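Local coordinates for protein TRAP dicarboxylate transporter-DctP subunit (Desulfovibrio salexigens, PDB 4N6D) that probably captures an organic-acid solute in the periplasm and delivers it to the membrane subunits of a TRAP transporter, at residues R50-V55 and V65-G70; P157-D162 and C222-E227; S176-S181 and G205-F210. All blocks are in the same frame, centred on the assembly; numbering follows the deposited sequence.

Interaction 1. Residues R50-V55 and V65-G70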
loop_
_atom_site.group_PDB
_atom_site.type_symbol
_atom_site.label_atom_id
_atom_site.label_comp_id
_atom_site.label_asym_id
_atom_site.label_seq_id
_atom_site.Cartn_x
_atom_site.Cartn_y
_atom_site.Cartn_z
ATOM N N ARG A 50 -15.878 4.764 5.078
ATOM C CA ARG A 50 -15.820 6.207 5.346
ATOM C C ARG A 50 -16.169 7.006 4.087
ATOM O O ARG A 50 -16.888 8.012 4.144
ATOM C CB ARG A 50 -14.444 6.590 5.877
ATOM C CG ARG A 50 -14.354 8.044 6.367
ATOM C CD ARG A 50 -13.715 8.918 5.333
ATOM N NE ARG A 50 -13.749 10.318 5.759
ATOM C CZ ARG A 50 -13.320 11.331 5.012
ATOM N NH1 ARG A 50 -12.794 11.101 3.815
ATOM N NH2 ARG A 50 -13.403 12.579 5.483
ATOM N N TRP A 51 -15.701 6.521 2.945
ATOM C CA TRP A 51 -15.999 7.159 1.676
ATOM C C TRP A 51 -17.505 7.130 1.429
ATOM O O TRP A 51 -18.091 8.141 1.051
ATOM C CB TRP A 51 -15.251 6.442 0.569
ATOM C CG TRP A 51 -15.363 7.074 -0.793
ATOM C CD1 TRP A 51 -14.545 8.038 -1.307
ATOM C CD2 TRP A 51 -16.302 6.751 -1.821
ATOM N NE1 TRP A 51 -14.936 8.362 -2.588
ATOM C CE2 TRP A 51 -16.011 7.582 -2.928
ATOM C CE3 TRP A 51 -17.377 5.855 -1.914
ATOM C CZ2 TRP A 51 -16.730 7.527 -4.114
ATOM C CZ3 TRP A 51 -18.106 5.814 -3.101
ATOM C CH2 TRP A 51 -17.782 6.648 -4.173
ATOM N N LYS A 52 -18.133 5.976 1.647
ATOM C CA LYS A 52 -19.579 5.856 1.569
ATOM C C LYS A 52 -20.281 6.898 2.437
ATOM O O LYS A 52 -21.227 7.588 2.013
ATOM C CB LYS A 52 -20.006 4.451 2.018
ATOM C CG LYS A 52 -21.487 4.351 2.407
ATOM C CD LYS A 52 -21.940 2.915 2.631
ATOM C CE LYS A 52 -23.381 2.876 3.156
ATOM N NZ LYS A 52 -23.963 1.498 3.148
ATOM N N GLN A 53 -19.829 7.002 3.680
ATOM C CA GLN A 53 -20.457 7.924 4.626
ATOM C C GLN A 53 -20.424 9.347 4.067
ATOM O O GLN A 53 -21.416 10.059 4.104
ATOM C CB GLN A 53 -19.734 7.882 5.968
ATOM C CG GLN A 53 -19.947 6.582 6.743
ATOM C CD GLN A 53 -18.922 6.379 7.851
ATOM O OE1 GLN A 53 -18.253 7.324 8.291
ATOM N NE2 GLN A 53 -18.793 5.138 8.305
ATOM N N GLU A 54 -19.270 9.753 3.554
ATOM C CA GLU A 54 -19.117 11.118 3.065
ATOM C C GLU A 54 -19.887 11.353 1.773
ATOM O O GLU A 54 -20.464 12.399 1.578
ATOM C CB GLU A 54 -17.639 11.455 2.872
ATOM C CG GLU A 54 -16.914 11.799 4.169
ATOM C CD GLU A 54 -17.677 12.815 5.050
ATOM O OE1 GLU A 54 -18.045 13.933 4.588
ATOM O OE2 GLU A 54 -17.945 12.474 6.212
ATOM N N VAL A 55 -19.939 10.345 0.908
ATOM C CA VAL A 55 -20.693 10.485 -0.337
ATOM C C VAL A 55 -22.204 10.620 -0.074
ATOM O O VAL A 55 -22.861 11.468 -0.649
ATOM C CB VAL A 55 -20.419 9.313 -1.288
ATOM C CG1 VAL A 55 -21.445 9.252 -2.401
ATOM C CG2 VAL A 55 -19.012 9.433 -1.852
ATOM N N VAL A 65 -24.665 3.987 -1.415
ATOM C CA VAL A 65 -23.598 3.041 -1.745
ATOM C C VAL A 65 -23.780 1.741 -0.957
ATOM O O VAL A 65 -23.922 1.763 0.278
ATOM C CB VAL A 65 -22.224 3.654 -1.383
ATOM C CG1 VAL A 65 -21.086 2.709 -1.805
ATOM C CG2 VAL A 65 -22.061 4.996 -2.039
ATOM N N GLN A 66 -23.834 0.608 -1.658
ATOM C CA GLN A 66 -23.811 -0.689 -0.998
ATOM C C GLN A 66 -22.407 -1.254 -1.092
ATOM O O GLN A 66 -21.851 -1.356 -2.181
ATOM C CB GLN A 66 -24.734 -1.698 -1.678
ATOM C CG GLN A 66 -26.191 -1.416 -1.504
ATOM C CD GLN A 66 -26.605 -0.219 -2.307
ATOM O OE1 GLN A 66 -27.085 0.776 -1.759
ATOM N NE2 GLN A 66 -26.425 -0.303 -3.624
ATOM N N THR A 67 -21.853 -1.627 0.055
ATOM C CA THR A 67 -20.496 -2.146 0.107
ATOM C C THR A 67 -20.451 -3.668 0.211
ATOM O O THR A 67 -21.296 -4.311 0.851
ATOM C CB THR A 67 -19.717 -1.523 1.258
ATOM O OG1 THR A 67 -20.315 -1.884 2.506
ATOM C CG2 THR A 67 -19.670 -0.003 1.126
ATOM N N TYR A 68 -19.424 -4.235 -0.415
ATOM C CA TYR A 68 -19.228 -5.663 -0.453
ATOM C C TYR A 68 -17.783 -6.010 -0.088
ATOM O O TYR A 68 -16.989 -6.352 -0.961
ATOM C CB TYR A 68 -19.554 -6.174 -1.854
ATOM C CG TYR A 68 -21.009 -6.016 -2.234
ATOM C CD1 TYR A 68 -21.491 -4.830 -2.740
ATOM C CD2 TYR A 68 -21.892 -7.070 -2.083
ATOM C CE1 TYR A 68 -22.819 -4.680 -3.101
ATOM C CE2 TYR A 68 -23.204 -6.945 -2.432
ATOM C CZ TYR A 68 -23.674 -5.752 -2.946
ATOM O OH TYR A 68 -25.005 -5.657 -3.270
ATOM N N PRO A 69 -17.446 -5.916 1.207
ATOM C CA PRO A 69 -16.132 -6.333 1.690
ATOM C C PRO A 69 -15.951 -7.838 1.555
ATOM O O PRO A 69 -16.916 -8.589 1.379
ATOM C CB PRO A 69 -16.176 -5.959 3.170
ATOM C CG PRO A 69 -17.625 -6.089 3.522
ATOM C CD PRO A 69 -18.344 -5.556 2.326
ATOM N N GLY A 70 -14.708 -8.286 1.635
ATOM C CA GLY A 70 -14.429 -9.698 1.705
ATOM C C GLY A 70 -14.859 -10.504 0.492
ATOM O O GLY A 70 -15.242 -11.672 0.603
HETATM O O HOH W 1 -22.059 -0.247 4.624
HETATM O O HOH W 2 -23.666 -1.654 2.301
#
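Helix 43-58 and strand 63-68 are the second and third elements of a beta-alpha-beta unit that starts with strand 30-35, and Lys52 and Val65 join them here. The unit belongs to the five-stranded sheet of one lobe of the periplasmic binding protein fold. Strand 63-68 is an outermost strand of that sheet. The helix segment runs nearly antiparallel to the strand, at 175°, with axes 9.1 Å apart.

Lys52 and Val65 carry most of the contact. The CG of Lys52 stands anti to the backbone N (chi1 161°), and the rest of the chain is extended. This lays the methylenes along Val65, and the two side chains run past each other in opposite directions. Lys52 CG lies 3.9 Å from Val65 CB. Further out, Lys52 CD meets the methyl Thr67 CG2 at 4.0 Å, the two side chains crossing at about a right angle.

Val65 CG2 takes two more apolar partners: Trp51 CZ3 at 4.2 Å and Val55 CG1 at 4.3 Å. Val55 CG2 also sits over one face of the indole of Trp51, within the helix. Tyr34 and helix 249-285 pack against Trp51 as well.

Two waters link the ammonium to the strand. Water 1 accepts from Lys52 NZ and donates to Thr67 OG1, which also bonds Glu49. Water 2 accepts from Thr67 N at 2.9 Å and has a weak bond from Lys52 NZ. Lys52 NZ also donates directly to Val65 O at 2.9 Å, meeting the carbonyl almost end-on (C=O...N angle 171°).

Interaction 2. Residues P157-D162 and C222-E227; sequences PVRNLD and CRYETE
A CH-pi contact between Pro157 and Tyr224 forms the apolar part of this contact. Pro157 CG sits over one face of the phenol ring, 3.7 Å from the ring centroid and 13° off the ring normal. The two side chains lie side by side and point the same way. Pro157 CD also rests on this face, 3.9 Å from Tyr224 CD2. The ring is placed there by chi1 of -58°, which turns Tyr224 CG anti to its own carbonyl carbon. Arg159 adds a looser contact, its NH1 lying 4.2 Å from Tyr224 CE1. The polar end of Arg159 is engaged by Glu288, through a salt bridge from NH2.

The polar part centres on the hydroxyl of Thr226. Thr226 OG1 donates to Val158 O at 2.7 Å. The bond lies in the carbonyl plane and uses a lone pair, at a C=O...O angle of 137°. The same hydroxyl accepts from water 3, and that water accepts from Val158 N at 2.8 Å. One threonine hydroxyl therefore serves both the N-H and the C=O of Val158, the first through water and the second directly. Val158 lies in a loop, outside any regular strand.

Val158 itself is buried, and its side chain also packs on Leu164 and Leu167. Ile290 of strand 288-290 touches Pro157, Arg159 and Thr226.

Segment 157-162 is part of the loop that follows strand 151-154. It folds back over the neighbouring strand 224-226 in a four-stranded mixed sheet. That strand pairs with 151-154, and where the pairing starts Arg223 and Tyr224 both face Thr154, a classic beta bulge.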
loop_
_atom_site.group_PDB
_atom_site.type_symbol
_atom_site.label_atom_id
_atom_site.label_comp_id
_atom_site.label_asym_id
_atom_site.label_seq_id
_atom_site.Cartn_x
_atom_site.Cartn_y
_atom_site.Cartn_z
ATOM N N PRO A 157 16.593 -10.134 17.486
ATOM C CA PRO A 157 16.797 -8.803 16.888
ATOM C C PRO A 157 17.618 -8.818 15.598
ATOM O O PRO A 157 18.642 -9.498 15.528
ATOM C CB PRO A 157 17.590 -8.039 17.957
ATOM C CG PRO A 157 17.513 -8.850 19.194
ATOM C CD PRO A 157 17.158 -10.240 18.838
ATOM N N VAL A 158 17.150 -8.090 14.595
ATOM C CA VAL A 158 17.946 -7.799 13.404
ATOM C C VAL A 158 18.460 -6.371 13.567
ATOM O O VAL A 158 17.719 -5.412 13.352
ATOM C CB VAL A 158 17.132 -7.969 12.115
ATOM C CG1 VAL A 158 17.919 -7.501 10.927
ATOM C CG2 VAL A 158 16.737 -9.430 11.949
ATOM N N ARG A 159 19.717 -6.233 13.969
ATOM C CA ARG A 159 20.290 -4.910 14.207
ATOM C C ARG A 159 21.200 -4.462 13.079
ATOM O O ARG A 159 21.517 -3.274 12.962
ATOM C CB ARG A 159 21.048 -4.910 15.525
ATOM C CG ARG A 159 20.195 -5.383 16.684
ATOM C CD ARG A 159 20.860 -5.119 18.002
ATOM N NE ARG A 159 20.027 -5.637 19.087
ATOM C CZ ARG A 159 18.988 -4.992 19.611
ATOM N NH1 ARG A 159 18.304 -5.557 20.590
ATOM N NH2 ARG A 159 18.649 -3.793 19.184
ATOM N N ASN A 160 21.598 -5.403 12.231
ATOM C CA ASN A 160 22.441 -5.080 11.086
ATOM C C ASN A 160 22.267 -6.107 9.980
ATOM O O ASN A 160 21.510 -7.077 10.112
ATOM C CB ASN A 160 23.905 -5.020 11.517
ATOM C CG ASN A 160 24.364 -6.305 12.176
ATOM O OD1 ASN A 160 24.078 -7.399 11.684
ATOM N ND2 ASN A 160 25.055 -6.183 13.306
ATOM N N LEU A 161 22.960 -5.892 8.873
ATOM C CA LEU A 161 22.781 -6.775 7.735
ATOM C C LEU A 161 23.313 -8.172 7.965
ATOM O O LEU A 161 22.825 -9.126 7.362
ATOM C CB LEU A 161 23.448 -6.177 6.504
ATOM C CG LEU A 161 22.643 -5.071 5.858
ATOM C CD1 LEU A 161 23.456 -4.519 4.701
ATOM C CD2 LEU A 161 21.282 -5.561 5.372
ATOM N N ASP A 162 24.323 -8.304 8.815
ATOM C CA ASP A 162 24.862 -9.620 9.100
ATOM C C ASP A 162 23.793 -10.481 9.771
ATOM O O ASP A 162 23.733 -11.682 9.543
ATOM C CB ASP A 162 26.121 -9.523 9.956
ATOM C CG ASP A 162 26.806 -10.865 10.155
ATOM O OD1 ASP A 162 27.270 -11.458 9.155
ATOM O OD2 ASP A 162 26.897 -11.315 11.319
ATOM N N CYS A 222 7.110 -12.190 17.762
ATOM C CA CYS A 222 8.161 -11.363 17.175
ATOM C C CYS A 222 8.203 -10.045 17.898
ATOM O O CYS A 222 7.425 -9.151 17.595
ATOM C CB CYS A 222 7.886 -11.082 15.705
ATOM S SG CYS A 222 7.751 -12.579 14.718
ATOM N N ARG A 223 9.138 -9.921 18.830
ATOM C CA ARG A 223 9.198 -8.755 19.690
ATOM C C ARG A 223 10.303 -7.778 19.347
ATOM O O ARG A 223 10.598 -6.896 20.145
ATOM C CB ARG A 223 9.346 -9.226 21.136
ATOM C CG ARG A 223 8.171 -10.110 21.521
ATOM C CD ARG A 223 8.079 -10.402 22.980
ATOM N NE ARG A 223 7.019 -11.379 23.206
ATOM C CZ ARG A 223 6.602 -11.764 24.405
ATOM N NH1 ARG A 223 7.139 -11.233 25.496
ATOM N NH2 ARG A 223 5.642 -12.673 24.509
ATOM N N TYR A 224 10.924 -7.966 18.178
ATOM C CA TYR A 224 11.945 -7.053 17.663
ATOM C C TYR A 224 11.540 -6.614 16.268
ATOM O O TYR A 224 11.353 -7.431 15.357
ATOM C CB TYR A 224 13.331 -7.702 17.652
ATOM C CG TYR A 224 13.713 -8.137 19.028
ATOM C CD1 TYR A 224 14.320 -7.254 19.909
ATOM C CD2 TYR A 224 13.423 -9.423 19.478
ATOM C CE1 TYR A 224 14.653 -7.629 21.189
ATOM C CE2 TYR A 224 13.746 -9.810 20.764
ATOM C CZ TYR A 224 14.354 -8.896 21.617
ATOM O OH TYR A 224 14.705 -9.245 22.896
ATOM N N GLU A 225 11.360 -5.307 16.126
ATOM C CA GLU A 225 10.773 -4.749 14.930
ATOM C C GLU A 225 11.804 -3.813 14.307
ATOM O O GLU A 225 12.119 -2.749 14.872
ATOM C CB GLU A 225 9.502 -3.976 15.276
ATOM C CG GLU A 225 8.746 -4.473 16.517
ATOM C CD GLU A 225 8.318 -5.940 16.452
ATOM O OE1 GLU A 225 8.402 -6.555 15.367
ATOM O OE2 GLU A 225 7.900 -6.490 17.516
ATOM N N THR A 226 12.325 -4.199 13.149
ATOM C CA THR A 226 13.339 -3.383 12.472
ATOM C C THR A 226 12.706 -2.552 11.368
ATOM O O THR A 226 12.171 -3.094 10.401
ATOM C CB THR A 226 14.451 -4.276 11.922
ATOM O OG1 THR A 226 15.050 -4.976 13.027
ATOM C CG2 THR A 226 15.516 -3.439 11.213
ATOM N N GLU A 227 12.751 -1.237 11.530
ATOM C CA GLU A 227 12.078 -0.326 10.616
ATOM C C GLU A 227 12.971 -0.020 9.419
ATOM O O GLU A 227 13.826 0.868 9.432
ATOM C CB GLU A 227 11.647 0.960 11.324
ATOM C CG GLU A 227 10.577 1.736 10.538
ATOM C CD GLU A 227 10.025 2.947 11.276
ATOM O OE1 GLU A 227 10.817 3.606 11.990
ATOM O OE2 GLU A 227 8.796 3.220 11.151
HETATM O O HOH W 3 14.502 -7.153 14.586
#

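Interaction 3. Residues S176-S181 and G205-F210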
loop_
_atom_site.group_PDB
_atom_site.type_symbol
_atom_site.label_atom_id
_atom_site.label_comp_id
_atom_site.label_asym_id
_atom_site.label_seq_id
_atom_site.Cartn_x
_atom_site.Cartn_y
_atom_site.Cartn_z
ATOM N N SER A 176 10.291 -10.779 -1.170
ATOM C CA SER A 176 11.144 -11.959 -1.254
ATOM C C SER A 176 12.400 -11.632 -2.053
ATOM O O SER A 176 13.500 -12.026 -1.686
ATOM C CB SER A 176 10.415 -13.134 -1.902
ATOM O OG SER A 176 9.435 -13.632 -1.022
ATOM N N LYS A 177 12.227 -10.910 -3.157
ATOM C CA LYS A 177 13.363 -10.576 -4.003
ATOM C C LYS A 177 14.362 -9.760 -3.195
ATOM O O LYS A 177 15.583 -10.002 -3.264
ATOM C CB LYS A 177 12.913 -9.830 -5.265
ATOM C CG LYS A 177 12.200 -10.705 -6.279
ATOM C CD LYS A 177 11.668 -9.880 -7.455
ATOM C CE LYS A 177 11.490 -10.727 -8.688
ATOM N NZ LYS A 177 12.794 -11.199 -9.232
ATOM N N ILE A 178 13.845 -8.799 -2.433
ATOM C CA ILE A 178 14.693 -7.975 -1.576
ATOM C C ILE A 178 15.432 -8.822 -0.547
ATOM O O ILE A 178 16.651 -8.706 -0.379
ATOM C CB ILE A 178 13.874 -6.868 -0.932
ATOM C CG1 ILE A 178 13.433 -5.882 -2.016
ATOM C CG2 ILE A 178 14.676 -6.179 0.153
ATOM C CD1 ILE A 178 12.402 -4.888 -1.560
ATOM N N LEU A 179 14.721 -9.709 0.142
ATOM C CA LEU A 179 15.398 -10.582 1.091
ATOM C C LEU A 179 16.501 -11.416 0.441
ATOM O O LEU A 179 17.569 -11.586 1.023
ATOM C CB LEU A 179 14.386 -11.510 1.756
ATOM C CG LEU A 179 13.464 -10.839 2.767
ATOM C CD1 LEU A 179 12.349 -11.801 3.160
ATOM C CD2 LEU A 179 14.243 -10.399 3.985
ATOM N N GLU A 180 16.236 -11.963 -0.744
ATOM C CA GLU A 180 17.246 -12.773 -1.411
ATOM C C GLU A 180 18.475 -11.899 -1.657
ATOM O O GLU A 180 19.608 -12.334 -1.427
ATOM C CB GLU A 180 16.722 -13.362 -2.728
ATOM C CG GLU A 180 17.658 -14.401 -3.338
ATOM C CD GLU A 180 17.818 -15.644 -2.467
ATOM O OE1 GLU A 180 16.799 -16.132 -1.924
ATOM O OE2 GLU A 180 18.964 -16.129 -2.325
ATOM N N SER A 181 18.254 -10.665 -2.101
ATOM C CA SER A 181 19.374 -9.775 -2.417
ATOM C C SER A 181 20.194 -9.408 -1.182
ATOM O O SER A 181 21.367 -9.044 -1.293
ATOM C CB SER A 181 18.901 -8.510 -3.141
ATOM O OG SER A 181 18.409 -7.519 -2.241
ATOM N N GLY A 205 10.710 -14.770 11.281
ATOM C CA GLY A 205 10.094 -13.455 11.258
ATOM C C GLY A 205 9.261 -13.272 10.007
ATOM O O GLY A 205 9.075 -14.211 9.227
ATOM N N LEU A 206 8.747 -12.069 9.815
ATOM C CA LEU A 206 8.014 -11.776 8.599
ATOM C C LEU A 206 8.264 -10.362 8.118
ATOM O O LEU A 206 8.715 -9.503 8.869
ATOM C CB LEU A 206 6.516 -12.052 8.764
ATOM C CG LEU A 206 5.659 -11.131 9.629
ATOM C CD1 LEU A 206 4.199 -11.447 9.384
ATOM C CD2 LEU A 206 5.963 -11.284 11.089
ATOM N N PHE A 207 7.982 -10.152 6.838
ATOM C CA PHE A 207 8.222 -8.881 6.171
ATOM C C PHE A 207 6.851 -8.369 5.775
ATOM O O PHE A 207 6.203 -8.897 4.840
ATOM C CB PHE A 207 9.081 -9.127 4.942
ATOM C CG PHE A 207 9.996 -7.981 4.563
ATOM C CD1 PHE A 207 9.767 -6.679 4.982
ATOM C CD2 PHE A 207 11.074 -8.234 3.733
ATOM C CE1 PHE A 207 10.648 -5.636 4.588
ATOM C CE2 PHE A 207 11.941 -7.220 3.338
ATOM C CZ PHE A 207 11.726 -5.919 3.771
ATOM N N SER A 208 6.367 -7.384 6.520
ATOM C CA SER A 208 5.027 -6.863 6.312
ATOM C C SER A 208 4.896 -5.505 7.004
ATOM O O SER A 208 5.834 -4.994 7.594
ATOM C CB SER A 208 4.004 -7.846 6.889
ATOM O OG SER A 208 2.703 -7.570 6.406
ATOM N N SER A 209 3.724 -4.898 6.937
ATOM C CA SER A 209 3.545 -3.672 7.683
ATOM C C SER A 209 3.282 -3.983 9.161
ATOM O O SER A 209 2.828 -5.071 9.522
ATOM C CB SER A 209 2.463 -2.769 7.086
ATOM O OG SER A 209 1.252 -3.444 6.937
ATOM N N PHE A 210 3.594 -3.018 10.008
ATOM C CA PHE A 210 3.557 -3.198 11.460
ATOM C C PHE A 210 2.169 -3.460 12.030
ATOM O O PHE A 210 2.063 -3.928 13.165
ATOM C CB PHE A 210 4.138 -1.967 12.177
ATOM C CG PHE A 210 5.652 -1.851 12.140
ATOM C CD1 PHE A 210 6.470 -2.967 12.136
ATOM C CD2 PHE A 210 6.249 -0.604 12.140
ATOM C CE1 PHE A 210 7.867 -2.842 12.125
ATOM C CE2 PHE A 210 7.628 -0.464 12.131
ATOM C CZ PHE A 210 8.446 -1.579 12.135
#
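This is a buried, purely apolar helix-on-sheet contact, joining helix 173-181 to strand 205-208 in the solute-binding protein fold. The strand belongs to a four-stranded mixed sheet and also bonds Arg170 of strand 168-170. Leu179 and Phe207 make most of the contact, with Ile178 at the side. No hydrogen bond crosses between the segments.

The phenyl ring of Phe207 is met at its edge, near the ring plane, and not over a face. Leu179 brings its whole branch point to this edge. Leu179 CG lies 3.7 Å from Phe207 CD2, and both of its methyls lie 3.8 Å from the same atom. Leu179 and Phe207 reach toward each other from helix and strand and overlap alongside.

Other parts of the fold close around the three residues. Phe207 also touches Ile152 of the adjacent strand 151-154, and Thr230 touches both Phe207 and Ile178. Leu179 packs on Ala171 and Pro186, and Ile178 on Thr304 and Leu307 of helix 294-317.

Within the helix, Ser181 OG donates to Ile178 O at 2.8 Å. Ile178 meets the ring edge one atom further along, with its CG2 4.3 Å from Phe207 CE2.

From the N terminus, interaction 1 comes first. It closes over the nine residues 56-64, the turn from helix 43-58 into strand 63-68 with the helix end and strand start, and is finished before the other two begin. Interaction 2 opens next at 157-162 and closes only at 222-227. Interaction 3 opens and closes between those two ends, so it is nested within interaction 2. Interaction 1 belongs to the five-stranded sheet, on the opposite side of the chain's centre from the other two. Interactions 2 and 3 both reach the four-stranded sheet, and their centres are about 12 Å apart. They touch directly: Glu225 CB packs on Phe210 CE1 at 3.7 Å.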